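Local coordinates for protein alkaline phosphatase (Antarctic bacterium, PDB 2W5V) that probably hydrolyses phosphate monoesters as a zinc- and magnesium-dependent alkaline phosphatase working through a phosphoserine intermediate, at residues K57-Y63 / N275-I281; G255-D259 / Y269-I274. The protein carries 1 engineered substitution. All blocks are in the same frame, centred on the assembly; numbering follows the deposited sequence.

Contact 1 of 2, residues K57-Y63 / N275-I281; sequences KSGTPNY and NDFDDAI. Unlike the reference sequence in segment 57-63: Ser58 (reference Glu).
One carboxylate, that of the buried Asp278, gathers the ammonium group of Lys57 and the backbone N-H groups of Asn62 and Tyr63. Asp278 OD2 accepts twice: Lys57 NZ arrives on the anti lone pair at 2.7 Å, while Asn62 N lies 2.9 Å from OD2 on the syn side in a nearly straight bond (173°). Tyr63 N takes the syn lone pair of Asp278 OD1 at 3.1 Å, more bent at 142°, so both oxygens fix the group's rotation. Lys57, fully extended with CG anti to the backbone N (chi1 -168°), slides past the amide of Asn275, whose ND2 is bonded to Phe56 O, to bring NZ also within 2.9 Å of Asp279 OD1, met from above the carboxylate plane. Asn62 ND2 donates to Asp278 O at 2.9 Å, and a water joins the same ND2 to Asp279 OD1. Beside these polar groups, Ile281 CD1 sits over one face of the Tyr63 ring in a CH-pi contact, 3.8 Å from the centroid. Ile357 of the second subunit also packs on Tyr63. The salt-bridge network ties the loop before strand 68-73 to helix 267-291, whose Phe277 and Ile281 pack on the central sheet of the alkaline phosphatase fold.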
ATOM      1  N   LYS B  57     -15.852   9.375  -1.046  1.00 27.89           N
ATOM      2  CA  LYS B  57     -15.890  10.567  -0.220  1.00 29.71           C
ATOM      3  C   LYS B  57     -16.053  11.801  -1.094  1.00 34.61           C
ATOM      4  O   LYS B  57     -15.480  11.879  -2.178  1.00 30.22           O
ATOM      5  CB  LYS B  57     -14.612  10.692   0.612  1.00 20.48           C
ATOM      6  CG  LYS B  57     -14.724  11.746   1.692  1.00 30.52           C
ATOM      7  CD  LYS B  57     -13.486  11.826   2.562  1.00 28.41           C
ATOM      8  CE  LYS B  57     -13.784  12.679   3.791  1.00 38.43           C
ATOM      9  NZ  LYS B  57     -12.561  13.057   4.553  1.00 40.70           N
ATOM     10  N   SER B  58     -16.838  12.765  -0.628  1.00 37.61           N
ATOM     11  CA  SER B  58     -16.938  14.045  -1.313  1.00 42.27           C
ATOM     12  C   SER B  58     -15.628  14.813  -1.133  1.00 45.28           C
ATOM     13  O   SER B  58     -15.122  14.950  -0.019  1.00 46.97           O
ATOM     14  CB  SER B  58     -18.116  14.852  -0.766  1.00 49.09           C
ATOM     15  OG  SER B  58     -18.058  16.198  -1.198  1.00 59.68           O
ATOM     16  N   GLY B  59     -15.067  15.298  -2.233  1.00 51.74           N
ATOM     17  CA  GLY B  59     -13.816  16.031  -2.173  1.00 57.38           C
ATOM     18  C   GLY B  59     -12.597  15.138  -2.040  1.00 52.70           C
ATOM     19  O   GLY B  59     -12.712  13.918  -1.922  1.00 57.18           O
ATOM     20  N   THR B  60     -11.422  15.754  -2.051  1.00 42.43           N
ATOM     21  CA  THR B  60     -10.159  15.024  -2.011  1.00 38.19           C
ATOM     22  C   THR B  60      -9.840  14.546  -0.596  1.00 30.47           C
ATOM     23  O   THR B  60     -10.067  15.274   0.367  1.00 30.30           O
ATOM     24  CB  THR B  60      -9.015  15.918  -2.509  1.00 44.49           C
ATOM     25  OG1 THR B  60      -9.380  16.489  -3.771  1.00 54.31           O
ATOM     26  CG2 THR B  60      -7.740  15.119  -2.672  1.00 42.08           C
ATOM     27  N   PRO B  61      -9.328  13.310  -0.464  1.00 23.87           N
ATOM     28  CA  PRO B  61      -8.956  12.807   0.863  1.00 18.61           C
ATOM     29  C   PRO B  61      -7.747  13.536   1.423  1.00 24.69           C
ATOM     30  O   PRO B  61      -6.849  13.917   0.676  1.00 22.76           O
ATOM     31  CB  PRO B  61      -8.576  11.348   0.593  1.00 18.65           C
ATOM     32  CG  PRO B  61      -9.176  11.010  -0.716  1.00 21.84           C
ATOM     33  CD  PRO B  61      -9.216  12.272  -1.501  1.00 23.35           C
ATOM     34  N   ASN B  62      -7.712  13.704   2.739  1.00 23.69           N
ATOM     35  CA  ASN B  62      -6.564  14.324   3.384  1.00 19.85           C
ATOM     36  C   ASN B  62      -5.317  13.449   3.265  1.00 18.87           C
ATOM     37  O   ASN B  62      -4.191  13.936   3.369  1.00 18.27           O
ATOM     38  CB  ASN B  62      -6.903  14.675   4.834  1.00 18.08           C
ATOM     39  CG  ASN B  62      -7.895  15.817   4.921  1.00 25.48           C
ATOM     40  OD1 ASN B  62      -7.615  16.918   4.448  1.00 28.56           O
ATOM     41  ND2 ASN B  62      -9.061  15.563   5.508  1.00 26.12           N
ATOM     42  N   TYR B  63      -5.515  12.161   3.010  1.00 16.91           N
ATOM     43  CA  TYR B  63      -4.385  11.301   2.667  1.00 14.05           C
ATOM     44  C   TYR B  63      -3.460  11.938   1.619  1.00 20.47           C
ATOM     45  O   TYR B  63      -2.246  11.752   1.670  1.00 22.40           O
ATOM     46  CB  TYR B  63      -4.860   9.932   2.160  1.00 19.32           C
ATOM     47  CG  TYR B  63      -5.312   8.981   3.243  1.00 16.50           C
ATOM     48  CD1 TYR B  63      -6.659   8.706   3.434  1.00 17.90           C
ATOM     49  CD2 TYR B  63      -4.392   8.362   4.076  1.00 17.54           C
ATOM     50  CE1 TYR B  63      -7.081   7.838   4.439  1.00 20.43           C
ATOM     51  CE2 TYR B  63      -4.798   7.490   5.084  1.00 16.65           C
ATOM     52  CZ  TYR B  63      -6.144   7.230   5.260  1.00 21.19           C
ATOM     53  OH  TYR B  63      -6.554   6.358   6.253  1.00 18.13           O
ATOM     54  N   ASN B 275     -14.059   7.393   6.230  1.00 17.60           N
ATOM     55  CA  ASN B 275     -14.269   8.777   5.817  1.00 17.58           C
ATOM     56  C   ASN B 275     -14.150   9.734   7.008  1.00 22.04           C
ATOM     57  O   ASN B 275     -13.565  10.814   6.891  1.00 19.44           O
ATOM     58  CB  ASN B 275     -15.624   8.951   5.122  1.00 18.44           C
ATOM     59  CG  ASN B 275     -15.584   8.547   3.651  1.00 24.56           C
ATOM     60  OD1 ASN B 275     -14.522   8.235   3.107  1.00 21.07           O
ATOM     61  ND2 ASN B 275     -16.742   8.557   3.002  1.00 26.24           N
ATOM     62  N   ASP B 276     -14.715   9.333   8.147  1.00 17.33           N
ATOM     63  CA  ASP B 276     -14.608  10.108   9.385  1.00 18.97           C
ATOM     64  C   ASP B 276     -13.148  10.197   9.845  1.00 23.07           C
ATOM     65  O   ASP B 276     -12.672  11.263  10.247  1.00 17.97           O
ATOM     66  CB  ASP B 276     -15.473   9.476  10.486  1.00 21.83           C
ATOM     67  CG  ASP B 276     -15.338  10.190  11.817  1.00 30.04           C
ATOM     68  OD1 ASP B 276     -15.656  11.397  11.880  1.00 29.46           O
ATOM     69  OD2 ASP B 276     -14.911   9.542  12.802  1.00 24.65           O
ATOM     70  N   PHE B 277     -12.441   9.071   9.778  1.00 21.03           N
ATOM     71  CA  PHE B 277     -11.022   9.025  10.128  1.00 18.31           C
ATOM     72  C   PHE B 277     -10.207  10.001   9.271  1.00 22.17           C
ATOM     73  O   PHE B 277      -9.356  10.729   9.783  1.00 18.98           O
ATOM     74  CB  PHE B 277     -10.478   7.599   9.976  1.00 14.69           C
ATOM     75  CG  PHE B 277      -9.027   7.461  10.349  1.00 16.09           C
ATOM     76  CD1 PHE B 277      -8.638   7.435  11.690  1.00 16.21           C
ATOM     77  CD2 PHE B 277      -8.051   7.351   9.366  1.00 16.64           C
ATOM     78  CE1 PHE B 277      -7.292   7.309  12.042  1.00 17.93           C
ATOM     79  CE2 PHE B 277      -6.701   7.222   9.701  1.00 16.44           C
ATOM     80  CZ  PHE B 277      -6.321   7.201  11.051  1.00 18.13           C
ATOM     81  N   ASP B 278     -10.487  10.036   7.970  1.00 18.47           N
ATOM     82  CA  ASP B 278      -9.805  10.980   7.093  1.00 18.73           C
ATOM     83  C   ASP B 278     -10.072  12.430   7.496  1.00 23.57           C
ATOM     84  O   ASP B 278      -9.203  13.288   7.359  1.00 19.50           O
ATOM     85  CB  ASP B 278     -10.183  10.767   5.620  1.00 17.58           C
ATOM     86  CG  ASP B 278      -9.387  11.671   4.690  1.00 27.21           C
ATOM     87  OD1 ASP B 278      -8.183  11.402   4.477  1.00 26.50           O
ATOM     88  OD2 ASP B 278      -9.954  12.666   4.190  1.00 23.93           O
ATOM     89  N   ASP B 279     -11.272  12.710   7.994  1.00 23.29           N
ATOM     90  CA  ASP B 279     -11.553  14.033   8.555  1.00 26.01           C
ATOM     91  C   ASP B 279     -10.611  14.354   9.719  1.00 25.02           C
ATOM     92  O   ASP B 279     -10.070  15.463   9.808  1.00 20.52           O
ATOM     93  CB  ASP B 279     -13.011  14.133   9.011  1.00 27.19           C
ATOM     94  CG  ASP B 279     -13.973  14.392   7.851  1.00 40.38           C
ATOM     95  OD1 ASP B 279     -13.503  14.671   6.723  1.00 37.79           O
ATOM     96  OD2 ASP B 279     -15.203  14.315   8.066  1.00 43.38           O
ATOM     97  N   ALA B 280     -10.425  13.387  10.613  1.00 21.27           N
ATOM     98  CA  ALA B 280      -9.509  13.549  11.739  1.00 23.22           C
ATOM     99  C   ALA B 280      -8.088  13.802  11.256  1.00 20.84           C
ATOM    100  O   ALA B 280      -7.358  14.597  11.841  1.00 22.23           O
ATOM    101  CB  ALA B 280      -9.546  12.326  12.640  1.00 18.33           C
ATOM    102  N   ILE B 281      -7.693  13.120  10.188  1.00 23.23           N
ATOM    103  CA  ILE B 281      -6.384  13.375   9.594  1.00 17.50           C
ATOM    104  C   ILE B 281      -6.258  14.847   9.194  1.00 23.88           C
ATOM    105  O   ILE B 281      -5.247  15.485   9.470  1.00 20.12           O
ATOM    106  CB  ILE B 281      -6.122  12.489   8.355  1.00 19.21           C
ATOM    107  CG1 ILE B 281      -6.035  11.012   8.752  1.00 15.58           C
ATOM    108  CG2 ILE B 281      -4.842  12.932   7.653  1.00 19.57           C
ATOM    109  CD1 ILE B 281      -5.854  10.079   7.547  1.00 20.27           C
TER
HETATM  110  O   HOH W   1     -11.452  17.002   5.746  1.00 46.64           O

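Contact 2 of 2, residues G255-D259 / Y269-I274; sequences GSQID and YLISEI. With ZN (zinc ion), chain G.
The start of helix 258-263 lies against the early turns of helix 267-291, the backbones coming closest at Ile258 and Leu270, whose CA atoms are 5.1 Å apart. The Ile258 side chain packs along helix 267-291: it and Glu273 run alongside with opposite headings, Ile258 CG1 3.9 Å from Glu273 CB, and Ile258 CD1 ends 4.0 Å from Ile274 CB. The CG2 branch, anti to the backbone N, turns to Leu270, with 4.4 Å between Ile258 CG2 and Leu270 CG. In the alpha/beta core of alkaline phosphatases, the chain leaving the carboxyl end of parallel strand 249-255 enters helix 258-263 and carries metal ligands. The side chain of Asp259 leaves its backbone away from 269-274 and binds a zinc ion with both oxygens, OD2 at 2.3 Å and OD1 at 2.6 Å from the metal; His263, His337 and Ser84, present here as phosphoserine, supply the other protein ligands, beside a water. Tyr269 OH donates to Gln257 OE1 over 2.7 Å, the amide and ring planes standing nearly perpendicular (84°) and the hydroxyl tilted 24° from the carbonyl plane. Met220 O and Thr130 O hold Gln257 NE2 and help to orient the amide. Glu273, bent at chi2 (-62°), lays its carboxylate beside Gln257 CB; OE1 forms a salt bridge with Arg227 and accepts a hydrogen bond from a water, which accepts one from Gln257 N.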
ATOM      1  N   GLY B 255      -9.439   5.782  14.843  1.00 17.99           N
ATOM      2  CA  GLY B 255     -10.676   5.483  14.142  1.00 16.22           C
ATOM      3  C   GLY B 255     -10.968   4.011  14.384  1.00 18.74           C
ATOM      4  O   GLY B 255     -10.608   3.147  13.582  1.00 18.77           O
ATOM      5  N   SER B 256     -11.624   3.730  15.505  1.00 19.15           N
ATOM      6  CA  SER B 256     -11.719   2.374  16.043  1.00 17.81           C
ATOM      7  C   SER B 256     -12.621   1.433  15.245  1.00 22.55           C
ATOM      8  O   SER B 256     -12.394   0.213  15.219  1.00 21.79           O
ATOM      9  CB  SER B 256     -12.235   2.432  17.487  1.00 20.51           C
ATOM     10  OG  SER B 256     -11.509   3.373  18.265  1.00 19.98           O
ATOM     11  N   GLN B 257     -13.654   1.982  14.614  1.00 16.61           N
ATOM     12  CA  GLN B 257     -14.735   1.138  14.107  1.00 19.16           C
ATOM     13  C   GLN B 257     -14.606   0.736  12.646  1.00 22.45           C
ATOM     14  O   GLN B 257     -15.455   0.011  12.118  1.00 17.99           O
ATOM     15  CB  GLN B 257     -16.102   1.769  14.386  1.00 20.81           C
ATOM     16  CG  GLN B 257     -16.342   2.013  15.870  1.00 18.04           C
ATOM     17  CD  GLN B 257     -17.771   2.381  16.186  1.00 23.34           C
ATOM     18  OE1 GLN B 257     -18.698   1.990  15.474  1.00 30.00           O
ATOM     19  NE2 GLN B 257     -17.962   3.138  17.259  1.00 22.21           N
ATOM     20  N   ILE B 258     -13.541   1.191  11.991  1.00 19.63           N
ATOM     21  CA  ILE B 258     -13.260   0.729  10.645  1.00 18.40           C
ATOM     22  C   ILE B 258     -13.137  -0.797  10.669  1.00 16.73           C
ATOM     23  O   ILE B 258     -13.625  -1.498   9.776  1.00 23.70           O
ATOM     24  CB  ILE B 258     -11.970   1.359  10.097  1.00 19.81           C
ATOM     25  CG1 ILE B 258     -12.117   2.888  10.036  1.00 17.00           C
ATOM     26  CG2 ILE B 258     -11.650   0.786   8.719  1.00 22.94           C
ATOM     27  CD1 ILE B 258     -10.787   3.649  10.020  1.00 22.07           C
ATOM     28  N   ASP B 259     -12.494  -1.303  11.711  1.00 15.55           N
ATOM     29  CA  ASP B 259     -12.304  -2.739  11.908  1.00 16.87           C
ATOM     30  C   ASP B 259     -13.650  -3.477  11.981  1.00 16.29           C
ATOM     31  O   ASP B 259     -13.820  -4.554  11.413  1.00 18.24           O
ATOM     32  CB  ASP B 259     -11.501  -2.948  13.199  1.00 19.87           C
ATOM     33  CG  ASP B 259     -11.246  -4.416  13.511  1.00 24.48           C
ATOM     34  OD1 ASP B 259     -10.692  -5.129  12.660  1.00 26.28           O
ATOM     35  OD2 ASP B 259     -11.588  -4.852  14.624  1.00 32.53           O
ATOM     36  N   TYR B 269     -20.748   0.764   6.349  1.00 22.72           N
ATOM     37  CA  TYR B 269     -20.236   0.960   7.704  1.00 22.12           C
ATOM     38  C   TYR B 269     -18.742   1.272   7.626  1.00 24.09           C
ATOM     39  O   TYR B 269     -18.273   2.291   8.151  1.00 20.96           O
ATOM     40  CB  TYR B 269     -20.493  -0.312   8.515  1.00 21.98           C
ATOM     41  CG  TYR B 269     -20.141  -0.274   9.991  1.00 26.27           C
ATOM     42  CD1 TYR B 269     -19.868   0.922  10.651  1.00 24.41           C
ATOM     43  CD2 TYR B 269     -20.123  -1.451  10.735  1.00 22.45           C
ATOM     44  CE1 TYR B 269     -19.560   0.935  12.015  1.00 22.79           C
ATOM     45  CE2 TYR B 269     -19.818  -1.446  12.093  1.00 26.75           C
ATOM     46  CZ  TYR B 269     -19.541  -0.251  12.723  1.00 22.86           C
ATOM     47  OH  TYR B 269     -19.240  -0.260  14.070  1.00 22.42           O
ATOM     48  N   LEU B 270     -18.001   0.397   6.949  1.00 21.64           N
ATOM     49  CA  LEU B 270     -16.561   0.564   6.781  1.00 22.80           C
ATOM     50  C   LEU B 270     -16.246   1.920   6.158  1.00 25.60           C
ATOM     51  O   LEU B 270     -15.414   2.677   6.666  1.00 20.18           O
ATOM     52  CB  LEU B 270     -16.008  -0.554   5.898  1.00 20.20           C
ATOM     53  CG  LEU B 270     -14.493  -0.686   5.766  1.00 28.83           C
ATOM     54  CD1 LEU B 270     -14.144  -2.121   5.386  1.00 25.16           C
ATOM     55  CD2 LEU B 270     -13.935   0.311   4.740  1.00 25.54           C
ATOM     56  N   ILE B 271     -16.928   2.225   5.060  1.00 20.22           N
ATOM     57  CA  ILE B 271     -16.667   3.450   4.316  1.00 21.30           C
ATOM     58  C   ILE B 271     -16.946   4.718   5.126  1.00 19.59           C
ATOM     59  O   ILE B 271     -16.138   5.654   5.132  1.00 20.60           O
ATOM     60  CB  ILE B 271     -17.455   3.473   2.994  1.00 27.84           C
ATOM     61  CG1 ILE B 271     -16.853   2.462   2.019  1.00 22.32           C
ATOM     62  CG2 ILE B 271     -17.423   4.860   2.382  1.00 24.01           C
ATOM     63  CD1 ILE B 271     -17.681   2.249   0.772  1.00 25.68           C
ATOM     64  N   SER B 272     -18.079   4.757   5.817  1.00 18.22           N
ATOM     65  CA  SER B 272     -18.416   5.940   6.601  1.00 21.26           C
ATOM     66  C   SER B 272     -17.421   6.129   7.746  1.00 21.88           C
ATOM     67  O   SER B 272     -17.082   7.262   8.105  1.00 20.88           O
ATOM     68  CB  SER B 272     -19.862   5.891   7.122  1.00 24.25           C
ATOM     69  OG  SER B 272     -20.106   4.730   7.894  1.00 31.38           O
ATOM     70  N   GLU B 273     -16.941   5.027   8.315  1.00 20.45           N
ATOM     71  CA  GLU B 273     -16.005   5.135   9.432  1.00 21.65           C
ATOM     72  C   GLU B 273     -14.636   5.642   8.965  1.00 23.67           C
ATOM     73  O   GLU B 273     -14.014   6.471   9.630  1.00 18.00           O
ATOM     74  CB  GLU B 273     -15.872   3.807  10.186  1.00 20.94           C
ATOM     75  CG  GLU B 273     -17.166   3.314  10.869  1.00 18.52           C
ATOM     76  CD  GLU B 273     -17.697   4.266  11.944  1.00 26.39           C
ATOM     77  OE1 GLU B 273     -16.889   4.824  12.712  1.00 24.25           O
ATOM     78  OE2 GLU B 273     -18.933   4.446  12.035  1.00 22.45           O
ATOM     79  N   ILE B 274     -14.159   5.162   7.824  1.00 18.28           N
ATOM     80  CA  ILE B 274     -12.844   5.613   7.376  1.00 19.30           C
ATOM     81  C   ILE B 274     -12.914   7.026   6.798  1.00 17.48           C
ATOM     82  O   ILE B 274     -11.946   7.776   6.877  1.00 18.67           O
ATOM     83  CB  ILE B 274     -12.145   4.629   6.415  1.00 19.95           C
ATOM     84  CG1 ILE B 274     -10.672   5.029   6.253  1.00 27.05           C
ATOM     85  CG2 ILE B 274     -12.848   4.586   5.081  1.00 22.27           C
ATOM     86  CD1 ILE B 274      -9.831   4.018   5.510  1.00 28.12           C
TER
HETATM   87 ZN    ZN G1376     -10.666  -6.932  14.495  0.90 24.13          ZN
HETATM   88  O   HOH W   2     -14.382   4.768  13.892  1.00 19.05           O
HETATM   89  O   HOH W   3     -11.486  -7.502  16.871  1.00 38.92           O

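Overall arrangement
Both contacts use helix 267-291, contact 2 on its early turns and contact 1 further along, and they meet where Phe277 packs on Gly255 and Ile258 and where Tyr63 OH approaches Ile274 CD1. Contact 2 is buried and lies nearer the centre of the chain; contact 1 is partly buried, with Asp279 exposed. Their chemistry differs accordingly. Contact 1 relies mainly on salt bridges and on backbone N-H groups held by a carboxylate, with an apolar patch round Tyr63, whereas contact 2 combines aliphatic packing with a single direct side-chain hydrogen bond and directly includes a zinc ligand. Arg227 relates the two, pairing with Asp276 in 275-281 and with Glu273 in 269-274.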